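Local coordinates for protein fumarate lyase (Mesorhizobium sp., PDB 3C8T) that is a member of the fumarate lyase superfamily, largely helical proteins that assemble as tetramers, though its own function is not established, at residues A155-T159 with Y428-A432; I181-V185 with A230-T234; V187-G192 with V219-H225. All blocks are in the same frame, centred on the assembly; numbering follows the deposited sequence.

Interaction 1 of 3, residues A155-T159 with Y428-A432; sequences ALPVT and YLGSA
The side chain of L429 reaches from its loop toward strand 157-159, and following it outward takes in much of the contact. CB sets CG off beside the backbone N and anti to the carbonyl carbon (chi1 -68°), and CG carries the fork toward the strand. At the tip the two methyls divide the work. CD2 sits 3.6 Å from P157 CB and 3.5 Å from the carbonyl oxygen V158 O, while CD1 rests 4.0 Å from T159 CG2, the L429 and T159 side chains crossing at about a right angle. T159 OG1 is engaged elsewhere, with R142 O and with the backbone N of Y162, where it caps the start of helix 160-185.

One residue earlier, the Y428 ring offers its edge: L156 CD2 lies in the ring plane, 3.9 Å from Y428 CE2. The tyrosine hydroxyl is bonded to E367 at the start of helix 366-377. Polar linkage between the segments comes through a water that donates to P157 O at 2.5 Å and to Y428 O at 2.7 Å, so two backbone carbonyls share one bridge. Beyond L429 the loop closes in a type II' turn, L429 to A432, with A432 N bonded to L429 O at 3.0 Å, and leads straight into helix 432-440. L156 also packs on S194 of the second subunit, and Y428 on its S199. What results is a loop before a C-terminal helix laid against an outer strand of a small three-stranded antiparallel sheet, a largely apolar join, with one bridging water, between two parts of the fumarate lyase fold.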
ATOM      1  N   ALA A 155       6.609 -31.624   8.945  1.00 30.89           N
ATOM      2  CA  ALA A 155       5.395 -32.176   8.328  1.00 32.17           C
ATOM      3  C   ALA A 155       5.664 -33.598   7.796  1.00 32.39           C
ATOM      4  O   ALA A 155       5.342 -34.567   8.488  1.00 34.23           O
ATOM      5  CB  ALA A 155       4.858 -31.230   7.236  1.00 31.72           C
ATOM      6  N   LEU A 156       6.267 -33.724   6.610  1.00 31.51           N
ATOM      7  CA  LEU A 156       6.751 -35.005   6.106  1.00 31.09           C
ATOM      8  C   LEU A 156       8.129 -34.768   5.520  1.00 31.58           C
ATOM      9  O   LEU A 156       8.526 -33.609   5.333  1.00 32.34           O
ATOM     10  CB  LEU A 156       5.830 -35.580   5.023  1.00 30.60           C
ATOM     11  CG  LEU A 156       4.405 -36.069   5.336  1.00 33.39           C
ATOM     12  CD1 LEU A 156       3.721 -36.518   4.077  1.00 29.69           C
ATOM     13  CD2 LEU A 156       4.351 -37.216   6.389  1.00 35.46           C
ATOM     14  N   PRO A 157       8.881 -35.853   5.216  1.00 30.74           N
ATOM     15  CA  PRO A 157      10.139 -35.630   4.517  1.00 30.38           C
ATOM     16  C   PRO A 157       9.984 -34.988   3.117  1.00 30.51           C
ATOM     17  O   PRO A 157       9.055 -35.333   2.384  1.00 31.10           O
ATOM     18  CB  PRO A 157      10.714 -37.046   4.395  1.00 30.24           C
ATOM     19  CG  PRO A 157      10.034 -37.822   5.456  1.00 29.14           C
ATOM     20  CD  PRO A 157       8.677 -37.277   5.521  1.00 29.68           C
ATOM     21  N   VAL A 158      10.892 -34.082   2.752  1.00 29.10           N
ATOM     22  CA  VAL A 158      11.036 -33.640   1.339  1.00 28.78           C
ATOM     23  C   VAL A 158      12.527 -33.741   0.965  1.00 28.57           C
ATOM     24  O   VAL A 158      13.304 -34.247   1.754  1.00 27.58           O
ATOM     25  CB  VAL A 158      10.486 -32.179   1.090  1.00 29.13           C
ATOM     26  CG1 VAL A 158       8.981 -32.076   1.409  1.00 28.46           C
ATOM     27  CG2 VAL A 158      11.305 -31.113   1.826  1.00 25.39           C
ATOM     28  N   THR A 159      12.937 -33.312  -0.229  1.00 29.25           N
ATOM     29  CA  THR A 159      14.380 -33.157  -0.479  1.00 29.53           C
ATOM     30  C   THR A 159      14.648 -31.703  -0.722  1.00 30.03           C
ATOM     31  O   THR A 159      13.710 -30.965  -1.036  1.00 31.97           O
ATOM     32  CB  THR A 159      14.889 -33.995  -1.676  1.00 29.46           C
ATOM     33  OG1 THR A 159      14.203 -33.591  -2.848  1.00 26.82           O
ATOM     34  CG2 THR A 159      14.655 -35.486  -1.449  1.00 28.97           C
ATOM     35  N   TYR A 428      10.445 -42.324   2.858  1.00 35.69           N
ATOM     36  CA  TYR A 428       9.106 -41.758   2.589  1.00 35.08           C
ATOM     37  C   TYR A 428       9.114 -40.447   1.812  1.00 35.43           C
ATOM     38  O   TYR A 428       8.588 -39.434   2.282  1.00 35.60           O
ATOM     39  CB  TYR A 428       8.389 -41.579   3.918  1.00 33.89           C
ATOM     40  CG  TYR A 428       6.890 -41.573   3.820  1.00 33.06           C
ATOM     41  CD1 TYR A 428       6.218 -42.620   3.210  1.00 31.30           C
ATOM     42  CD2 TYR A 428       6.135 -40.514   4.357  1.00 30.15           C
ATOM     43  CE1 TYR A 428       4.848 -42.627   3.139  1.00 30.66           C
ATOM     44  CE2 TYR A 428       4.756 -40.522   4.297  1.00 30.04           C
ATOM     45  CZ  TYR A 428       4.109 -41.578   3.675  1.00 31.45           C
ATOM     46  OH  TYR A 428       2.711 -41.627   3.609  1.00 29.69           O
ATOM     47  N   LEU A 429       9.693 -40.472   0.612  1.00 36.33           N
ATOM     48  CA  LEU A 429       9.942 -39.243  -0.131  1.00 36.40           C
ATOM     49  C   LEU A 429       9.019 -39.088  -1.327  1.00 36.82           C
ATOM     50  O   LEU A 429       9.019 -38.042  -2.008  1.00 37.61           O
ATOM     51  CB  LEU A 429      11.432 -39.129  -0.529  1.00 36.66           C
ATOM     52  CG  LEU A 429      12.454 -38.907   0.623  1.00 36.55           C
ATOM     53  CD1 LEU A 429      13.838 -39.124   0.081  1.00 37.36           C
ATOM     54  CD2 LEU A 429      12.317 -37.520   1.240  1.00 36.31           C
ATOM     55  N   GLY A 430       8.220 -40.119  -1.570  1.00 36.76           N
ATOM     56  CA  GLY A 430       7.112 -40.073  -2.518  1.00 35.75           C
ATOM     57  C   GLY A 430       7.537 -39.750  -3.928  1.00 36.32           C
ATOM     58  O   GLY A 430       8.428 -40.414  -4.483  1.00 36.32           O
ATOM     59  N   SER A 431       6.916 -38.719  -4.510  1.00 35.85           N
ATOM     60  CA  SER A 431       7.258 -38.296  -5.858  1.00 35.74           C
ATOM     61  C   SER A 431       8.281 -37.134  -5.901  1.00 35.29           C
ATOM     62  O   SER A 431       8.468 -36.521  -6.952  1.00 35.60           O
ATOM     63  CB  SER A 431       5.979 -37.912  -6.605  1.00 36.65           C
ATOM     64  OG  SER A 431       5.200 -39.052  -6.945  1.00 37.93           O
ATOM     65  N   ALA A 432       8.916 -36.815  -4.774  1.00 33.72           N
ATOM     66  CA  ALA A 432       9.835 -35.695  -4.711  1.00 32.94           C
ATOM     67  C   ALA A 432      10.790 -35.687  -5.916  1.00 33.68           C
ATOM     68  O   ALA A 432      10.846 -34.706  -6.703  1.00 32.94           O
ATOM     69  CB  ALA A 432      10.614 -35.724  -3.409  1.00 32.68           C
TER
HETATM   70  O   HOH W   1       7.365 -37.106   1.707  1.00 32.48           O

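Interaction 2 of 3, residues I181-V185 with A230-T234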
ATOM      1  N   ILE A 181       4.589  -9.369 -21.815  1.00 31.01           N
ATOM      2  CA  ILE A 181       4.465  -7.932 -21.506  1.00 31.21           C
ATOM      3  C   ILE A 181       5.221  -7.047 -22.523  1.00 31.45           C
ATOM      4  O   ILE A 181       4.743  -5.974 -22.849  1.00 31.34           O
ATOM      5  CB  ILE A 181       4.980  -7.630 -20.079  1.00 30.56           C
ATOM      6  CG1 ILE A 181       3.966  -8.114 -19.037  1.00 31.84           C
ATOM      7  CG2 ILE A 181       5.132  -6.187 -19.870  1.00 31.79           C
ATOM      8  CD1 ILE A 181       4.596  -8.667 -17.795  1.00 33.85           C
ATOM      9  N   SER A 182       6.413  -7.487 -22.962  1.00 32.12           N
ATOM     10  CA  SER A 182       7.286  -6.706 -23.855  1.00 33.16           C
ATOM     11  C   SER A 182       6.618  -6.071 -25.108  1.00 32.73           C
ATOM     12  O   SER A 182       6.869  -4.910 -25.373  1.00 32.69           O
ATOM     13  CB  SER A 182       8.509  -7.520 -24.299  1.00 33.11           C
ATOM     14  OG  SER A 182       9.409  -7.763 -23.223  1.00 36.28           O
ATOM     15  N   PRO A 183       5.810  -6.827 -25.898  1.00 32.58           N
ATOM     16  CA  PRO A 183       5.228  -6.105 -27.034  1.00 32.97           C
ATOM     17  C   PRO A 183       4.171  -5.092 -26.604  1.00 32.95           C
ATOM     18  O   PRO A 183       3.795  -4.259 -27.424  1.00 33.90           O
ATOM     19  CB  PRO A 183       4.519  -7.213 -27.872  1.00 32.73           C
ATOM     20  CG  PRO A 183       5.037  -8.537 -27.303  1.00 34.05           C
ATOM     21  CD  PRO A 183       5.388  -8.240 -25.871  1.00 33.13           C
ATOM     22  N   ARG A 184       3.641  -5.179 -25.381  1.00 31.21           N
ATOM     23  CA  ARG A 184       2.644  -4.174 -24.992  1.00 31.33           C
ATOM     24  C   ARG A 184       3.310  -2.835 -24.602  1.00 30.92           C
ATOM     25  O   ARG A 184       2.882  -1.751 -25.061  1.00 31.55           O
ATOM     26  CB  ARG A 184       1.617  -4.665 -23.946  1.00 30.88           C
ATOM     27  CG  ARG A 184       0.449  -5.517 -24.581  1.00 30.75           C
ATOM     28  CD  ARG A 184      -0.563  -5.951 -23.519  1.00 28.80           C
ATOM     29  NE  ARG A 184       0.075  -6.666 -22.380  1.00 25.87           N
ATOM     30  CZ  ARG A 184       0.114  -7.991 -22.226  1.00 26.56           C
ATOM     31  NH1 ARG A 184      -0.429  -8.805 -23.133  1.00 24.35           N
ATOM     32  NH2 ARG A 184       0.707  -8.522 -21.165  1.00 29.86           N
ATOM     33  N   VAL A 185       4.372  -2.931 -23.805  1.00 28.56           N
ATOM     34  CA  VAL A 185       5.015  -1.748 -23.295  1.00 26.78           C
ATOM     35  C   VAL A 185       5.965  -1.136 -24.331  1.00 27.16           C
ATOM     36  O   VAL A 185       6.169   0.076 -24.309  1.00 26.60           O
ATOM     37  CB  VAL A 185       5.717  -1.986 -21.899  1.00 26.45           C
ATOM     38  CG1 VAL A 185       6.902  -2.941 -22.026  1.00 24.39           C
ATOM     39  CG2 VAL A 185       6.170  -0.653 -21.269  1.00 24.88           C
ATOM     40  N   ALA A 230       0.218  -0.315 -19.809  1.00 27.25           N
ATOM     41  CA  ALA A 230       1.345  -1.133 -20.213  1.00 27.18           C
ATOM     42  C   ALA A 230       2.569  -0.817 -19.384  1.00 27.53           C
ATOM     43  O   ALA A 230       3.395  -1.711 -19.113  1.00 26.71           O
ATOM     44  CB  ALA A 230       1.632  -0.982 -21.678  1.00 26.95           C
ATOM     45  N   VAL A 231       2.689   0.441 -18.946  1.00 27.59           N
ATOM     46  CA  VAL A 231       3.778   0.785 -18.024  1.00 27.95           C
ATOM     47  C   VAL A 231       3.513   0.258 -16.601  1.00 26.69           C
ATOM     48  O   VAL A 231       4.414  -0.285 -15.957  1.00 26.79           O
ATOM     49  CB  VAL A 231       4.045   2.322 -17.968  1.00 29.81           C
ATOM     50  CG1 VAL A 231       5.221   2.624 -16.978  1.00 28.30           C
ATOM     51  CG2 VAL A 231       4.296   2.901 -19.411  1.00 29.65           C
ATOM     52  N   ALA A 232       2.307   0.476 -16.084  1.00 25.45           N
ATOM     53  CA  ALA A 232       1.907  -0.114 -14.807  1.00 24.93           C
ATOM     54  C   ALA A 232       2.116  -1.637 -14.724  1.00 26.06           C
ATOM     55  O   ALA A 232       2.643  -2.123 -13.714  1.00 25.35           O
ATOM     56  CB  ALA A 232       0.461   0.259 -14.472  1.00 23.42           C
ATOM     57  N   GLU A 233       1.777  -2.382 -15.798  1.00 25.33           N
ATOM     58  CA  GLU A 233       1.902  -3.838 -15.763  1.00 26.51           C
ATOM     59  C   GLU A 233       3.346  -4.257 -15.703  1.00 26.91           C
ATOM     60  O   GLU A 233       3.669  -5.287 -15.109  1.00 27.55           O
ATOM     61  CB  GLU A 233       1.170  -4.556 -16.907  1.00 26.63           C
ATOM     62  CG  GLU A 233       1.888  -4.547 -18.200  1.00 28.77           C
ATOM     63  CD  GLU A 233       1.129  -5.328 -19.272  1.00 33.54           C
ATOM     64  OE1 GLU A 233       0.955  -4.791 -20.415  1.00 32.50           O
ATOM     65  OE2 GLU A 233       0.710  -6.472 -18.952  1.00 31.91           O
ATOM     66  N   THR A 234       4.229  -3.428 -16.246  1.00 27.10           N
ATOM     67  CA  THR A 234       5.656  -3.737 -16.194  1.00 27.08           C
ATOM     68  C   THR A 234       6.181  -3.685 -14.772  1.00 26.46           C
ATOM     69  O   THR A 234       6.924  -4.566 -14.339  1.00 26.98           O
ATOM     70  CB  THR A 234       6.458  -2.790 -17.099  1.00 27.47           C
ATOM     71  OG1 THR A 234       5.963  -2.944 -18.416  1.00 30.21           O
ATOM     72  CG2 THR A 234       7.952  -3.143 -17.095  1.00 26.32           C
TER
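R184 and E233 supply the charged part of this contact, a side-on salt bridge in which two nitrogens each take one carboxylate oxygen. E233 CG sits between its backbone N and carbonyl carbon, and from there the chain runs out extended to the arginine. R184 NE donates to the syn lone pair of E233 OE1 at 2.9 Å, nearly straight at 166°, and R184 NH2 reaches E233 OE2 at 3.0 Å, more bent. The two flat groups are nearly coplanar, 24° apart. Both ends have second partners across the subunit boundary: R184 NH1 pairs with E180 of the second subunit, and E233 OE1 with its R177.

Apolar packing runs beside it. V185 CB stands 4.2 Å from A230 CB, and V185 CG2 4.4 Å from V231 CG2.

Among the polar groups, T234 OG1 donates to A230 O in its own helix at 2.9 Å. With its proton spent there, T234 OG1 also lies against V185 CB, the side chains crossing at about a right angle, and against I181 CG2.

Helices 160-185 and 229-255 approach to 9.2 Å between local axes at 144°, roughly antiparallel. Helix 104-140 meets V185 through L120, while helices 284-306 and 315-344 pack against V231, placing the pair within the long helical bundle.

Interaction 3 of 3, residues V187-G192 with V219-H225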
ATOM      1  N   VAL A 187       6.274   0.334 -27.278  1.00 26.10           N
ATOM      2  CA  VAL A 187       5.626   1.030 -28.369  1.00 27.45           C
ATOM      3  C   VAL A 187       6.024   2.473 -28.275  1.00 28.34           C
ATOM      4  O   VAL A 187       6.320   2.981 -27.195  1.00 29.06           O
ATOM      5  CB  VAL A 187       4.044   0.914 -28.362  1.00 27.23           C
ATOM      6  CG1 VAL A 187       3.585  -0.489 -28.694  1.00 27.96           C
ATOM      7  CG2 VAL A 187       3.433   1.372 -27.057  1.00 26.14           C
ATOM      8  N   VAL A 188       6.056   3.129 -29.434  1.00 29.10           N
ATOM      9  CA  VAL A 188       6.425   4.542 -29.556  1.00 28.88           C
ATOM     10  C   VAL A 188       5.351   5.400 -28.908  1.00 28.26           C
ATOM     11  O   VAL A 188       4.158   5.014 -28.875  1.00 28.70           O
ATOM     12  CB  VAL A 188       6.619   4.901 -31.090  1.00 29.57           C
ATOM     13  CG1 VAL A 188       5.270   5.246 -31.820  1.00 28.24           C
ATOM     14  CG2 VAL A 188       7.593   6.009 -31.246  1.00 32.15           C
ATOM     15  N   GLU A 189       5.739   6.555 -28.386  1.00 27.99           N
ATOM     16  CA  GLU A 189       4.733   7.596 -28.143  1.00 28.39           C
ATOM     17  C   GLU A 189       4.992   8.803 -29.066  1.00 29.09           C
ATOM     18  O   GLU A 189       6.024   9.474 -28.927  1.00 27.91           O
ATOM     19  CB  GLU A 189       4.722   8.072 -26.689  1.00 28.28           C
ATOM     20  CG  GLU A 189       3.638   9.113 -26.444  1.00 28.40           C
ATOM     21  CD  GLU A 189       2.356   8.492 -25.939  1.00 28.69           C
ATOM     22  OE1 GLU A 189       1.476   8.269 -26.773  1.00 26.64           O
ATOM     23  OE2 GLU A 189       2.240   8.212 -24.723  1.00 29.55           O
ATOM     24  N   PHE A 190       4.080   9.061 -30.005  1.00 29.49           N
ATOM     25  CA  PHE A 190       4.154  10.294 -30.784  1.00 30.40           C
ATOM     26  C   PHE A 190       2.760  10.759 -31.179  1.00 31.36           C
ATOM     27  O   PHE A 190       2.149  10.227 -32.148  1.00 31.44           O
ATOM     28  CB  PHE A 190       5.051  10.140 -32.027  1.00 30.61           C
ATOM     29  CG  PHE A 190       5.217  11.416 -32.788  1.00 30.82           C
ATOM     30  CD1 PHE A 190       5.993  12.451 -32.266  1.00 29.26           C
ATOM     31  CD2 PHE A 190       4.568  11.592 -34.014  1.00 30.41           C
ATOM     32  CE1 PHE A 190       6.126  13.645 -32.956  1.00 32.84           C
ATOM     33  CE2 PHE A 190       4.669  12.765 -34.711  1.00 31.36           C
ATOM     34  CZ  PHE A 190       5.451  13.814 -34.204  1.00 32.35           C
ATOM     35  N   SER A 191       2.228  11.710 -30.407  1.00 31.44           N
ATOM     36  CA  SER A 191       0.849  12.147 -30.633  1.00 31.85           C
ATOM     37  C   SER A 191       0.614  13.632 -30.446  1.00 31.63           C
ATOM     38  O   SER A 191      -0.493  14.100 -30.641  1.00 32.22           O
ATOM     39  CB  SER A 191      -0.136  11.368 -29.754  1.00 33.01           C
ATOM     40  OG  SER A 191      -0.250  10.012 -30.174  1.00 34.48           O
ATOM     41  N   GLY A 192       1.631  14.372 -30.051  1.00 31.22           N
ATOM     42  CA  GLY A 192       1.484  15.800 -29.949  1.00 32.65           C
ATOM     43  C   GLY A 192       0.686  16.259 -28.741  1.00 33.86           C
ATOM     44  O   GLY A 192       0.235  15.442 -27.922  1.00 33.88           O
ATOM     45  N   VAL A 219       3.865   0.085 -32.801  1.00 30.76           N
ATOM     46  CA  VAL A 219       2.986   1.221 -32.958  1.00 30.41           C
ATOM     47  C   VAL A 219       1.812   1.018 -31.993  1.00 31.14           C
ATOM     48  O   VAL A 219       1.179  -0.031 -32.017  1.00 31.96           O
ATOM     49  CB  VAL A 219       2.439   1.306 -34.427  1.00 31.88           C
ATOM     50  CG1 VAL A 219       1.443   2.475 -34.624  1.00 29.87           C
ATOM     51  CG2 VAL A 219       3.596   1.408 -35.468  1.00 28.19           C
ATOM     52  N   PRO A 220       1.515   2.012 -31.130  1.00 30.33           N
ATOM     53  CA  PRO A 220       0.363   1.887 -30.231  1.00 29.94           C
ATOM     54  C   PRO A 220      -0.943   1.903 -31.010  1.00 30.30           C
ATOM     55  O   PRO A 220      -1.008   2.450 -32.139  1.00 30.95           O
ATOM     56  CB  PRO A 220       0.454   3.169 -29.391  1.00 29.25           C
ATOM     57  CG  PRO A 220       1.090   4.180 -30.302  1.00 27.15           C
ATOM     58  CD  PRO A 220       2.180   3.319 -30.962  1.00 30.24           C
ATOM     59  N   SER A 221      -1.993   1.328 -30.432  1.00 30.60           N
ATOM     60  CA  SER A 221      -3.311   1.403 -31.065  1.00 30.38           C
ATOM     61  C   SER A 221      -3.793   2.887 -31.163  1.00 30.11           C
ATOM     62  O   SER A 221      -4.436   3.288 -32.134  1.00 29.03           O
ATOM     63  CB  SER A 221      -4.316   0.589 -30.276  1.00 30.30           C
ATOM     64  OG  SER A 221      -4.137   0.805 -28.901  1.00 32.04           O
ATOM     65  N   ILE A 222      -3.453   3.661 -30.126  1.00 29.16           N
ATOM     66  CA  ILE A 222      -3.776   5.080 -30.002  1.00 28.09           C
ATOM     67  C   ILE A 222      -2.875   5.678 -28.889  1.00 28.44           C
ATOM     68  O   ILE A 222      -2.299   4.944 -28.034  1.00 27.85           O
ATOM     69  CB  ILE A 222      -5.321   5.302 -29.716  1.00 28.39           C
ATOM     70  CG1 ILE A 222      -5.756   6.776 -29.885  1.00 27.74           C
ATOM     71  CG2 ILE A 222      -5.719   4.733 -28.319  1.00 26.72           C
ATOM     72  CD1 ILE A 222      -7.287   6.946 -30.024  1.00 26.79           C
ATOM     73  N   THR A 223      -2.749   7.002 -28.933  1.00 27.52           N
ATOM     74  CA  THR A 223      -2.115   7.829 -27.921  1.00 26.92           C
ATOM     75  C   THR A 223      -2.248   7.233 -26.518  1.00 26.68           C
ATOM     76  O   THR A 223      -3.352   6.828 -26.083  1.00 26.24           O
ATOM     77  CB  THR A 223      -2.766   9.230 -27.946  1.00 28.45           C
ATOM     78  OG1 THR A 223      -2.752   9.717 -29.289  1.00 28.83           O
ATOM     79  CG2 THR A 223      -2.027  10.230 -27.000  1.00 28.95           C
ATOM     80  N   TRP A 224      -1.122   7.144 -25.815  1.00 25.46           N
ATOM     81  CA  TRP A 224      -1.168   6.606 -24.463  1.00 25.58           C
ATOM     82  C   TRP A 224      -0.619   7.601 -23.426  1.00 25.38           C
ATOM     83  O   TRP A 224      -0.145   7.198 -22.386  1.00 26.36           O
ATOM     84  CB  TRP A 224      -0.521   5.197 -24.395  1.00 24.60           C
ATOM     85  CG  TRP A 224       0.856   5.084 -24.986  1.00 24.39           C
ATOM     86  CD1 TRP A 224       1.179   4.944 -26.306  1.00 24.42           C
ATOM     87  CD2 TRP A 224       2.116   5.084 -24.261  1.00 23.98           C
ATOM     88  NE1 TRP A 224       2.562   4.848 -26.453  1.00 24.23           N
ATOM     89  CE2 TRP A 224       3.145   4.913 -25.207  1.00 23.23           C
ATOM     90  CE3 TRP A 224       2.455   5.173 -22.898  1.00 24.39           C
ATOM     91  CZ2 TRP A 224       4.492   4.865 -24.844  1.00 25.20           C
ATOM     92  CZ3 TRP A 224       3.816   5.112 -22.531  1.00 23.15           C
ATOM     93  CH2 TRP A 224       4.797   4.960 -23.492  1.00 25.99           C
ATOM     94  N   HIS A 225      -0.673   8.902 -23.735  1.00 26.82           N
ATOM     95  CA  HIS A 225      -0.281   9.955 -22.792  1.00 27.60           C
ATOM     96  C   HIS A 225      -1.013   9.711 -21.460  1.00 27.35           C
ATOM     97  O   HIS A 225      -0.438   9.913 -20.392  1.00 28.26           O
ATOM     98  CB  HIS A 225      -0.649  11.342 -23.323  1.00 27.47           C
ATOM     99  CG  HIS A 225       0.193  11.823 -24.471  1.00 27.70           C
ATOM    100  ND1 HIS A 225      -0.283  12.708 -25.420  1.00 28.77           N
ATOM    101  CD2 HIS A 225       1.470  11.558 -24.819  1.00 28.90           C
ATOM    102  CE1 HIS A 225       0.663  12.956 -26.304  1.00 28.99           C
ATOM    103  NE2 HIS A 225       1.742  12.281 -25.954  1.00 27.87           N
TER
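E189 and W224 owe their meeting to two torsions: the glutamate's CG stands anti to its backbone N (chi1 -178°) and the chain then bends at chi2 (94°), while W224 CG lies between the backbone N and the carbonyl carbon. The carboxylate is thereby brought over one face of the indole, with E189 OE2 3.2 Å above its plane and over the centre of the ring system. E189 OE1 takes the backbone N of W224 on its syn lone pair at 3.0 Å, so the amide of W224 fixes the carboxylate, while its other oxygen lies against the indole face. The indole in turn donates from W224 NE1 to V188 O at 2.9 Å; V188 O lies near the ring plane, but the indole nitrogen stands 42° out of the carbonyl plane.

Beside this pair, V187 CG2 approaches W224 NE1 at 3.6 Å, and V188 CG1 packs on P220 CD at 3.7 Å. Toward the other end, S191 OG and T223 OG1 are 2.7 Å apart, within hydrogen-bonding distance, though the S191 proton could go to F190 O instead; T223 also pairs with G195 O. H225 presents CE1 to G192 O at 3.0 Å, near the ring plane, while H225 NE2 bonds to D106, which also receives the backbone N of S191 and of G192.

For the buried E189 carboxylate, D109 adds like charge near OE2 and R228 only a long, weak ion pair; the W224 amide probably offsets some of its charge. The loops are joined by a few directed bonds together with Val, Pro and Trp packing.

How the interactions relate
All three contacts are largely buried and touch the second subunit, but they sit at different places along an elongated molecule. Interactions 2 and 3 are neighbours, centres 13 Å apart, and meet where V231 CG2 packs on W224 CZ3; helices 160-185 and 229-255 of interaction 2 are the ones that bracket the loops of interaction 3. Interaction 1 lies on the far side of the chain's centre from interaction 3, about 53 Å between centres, yet strand 157-159 runs directly into helix 160-185. Chemistry follows position: apolar contacts and a water at the sheet, an intersubunit charge network in the bundle, and apolar packing mixed with polar bonds, mostly to backbone groups, between the loops.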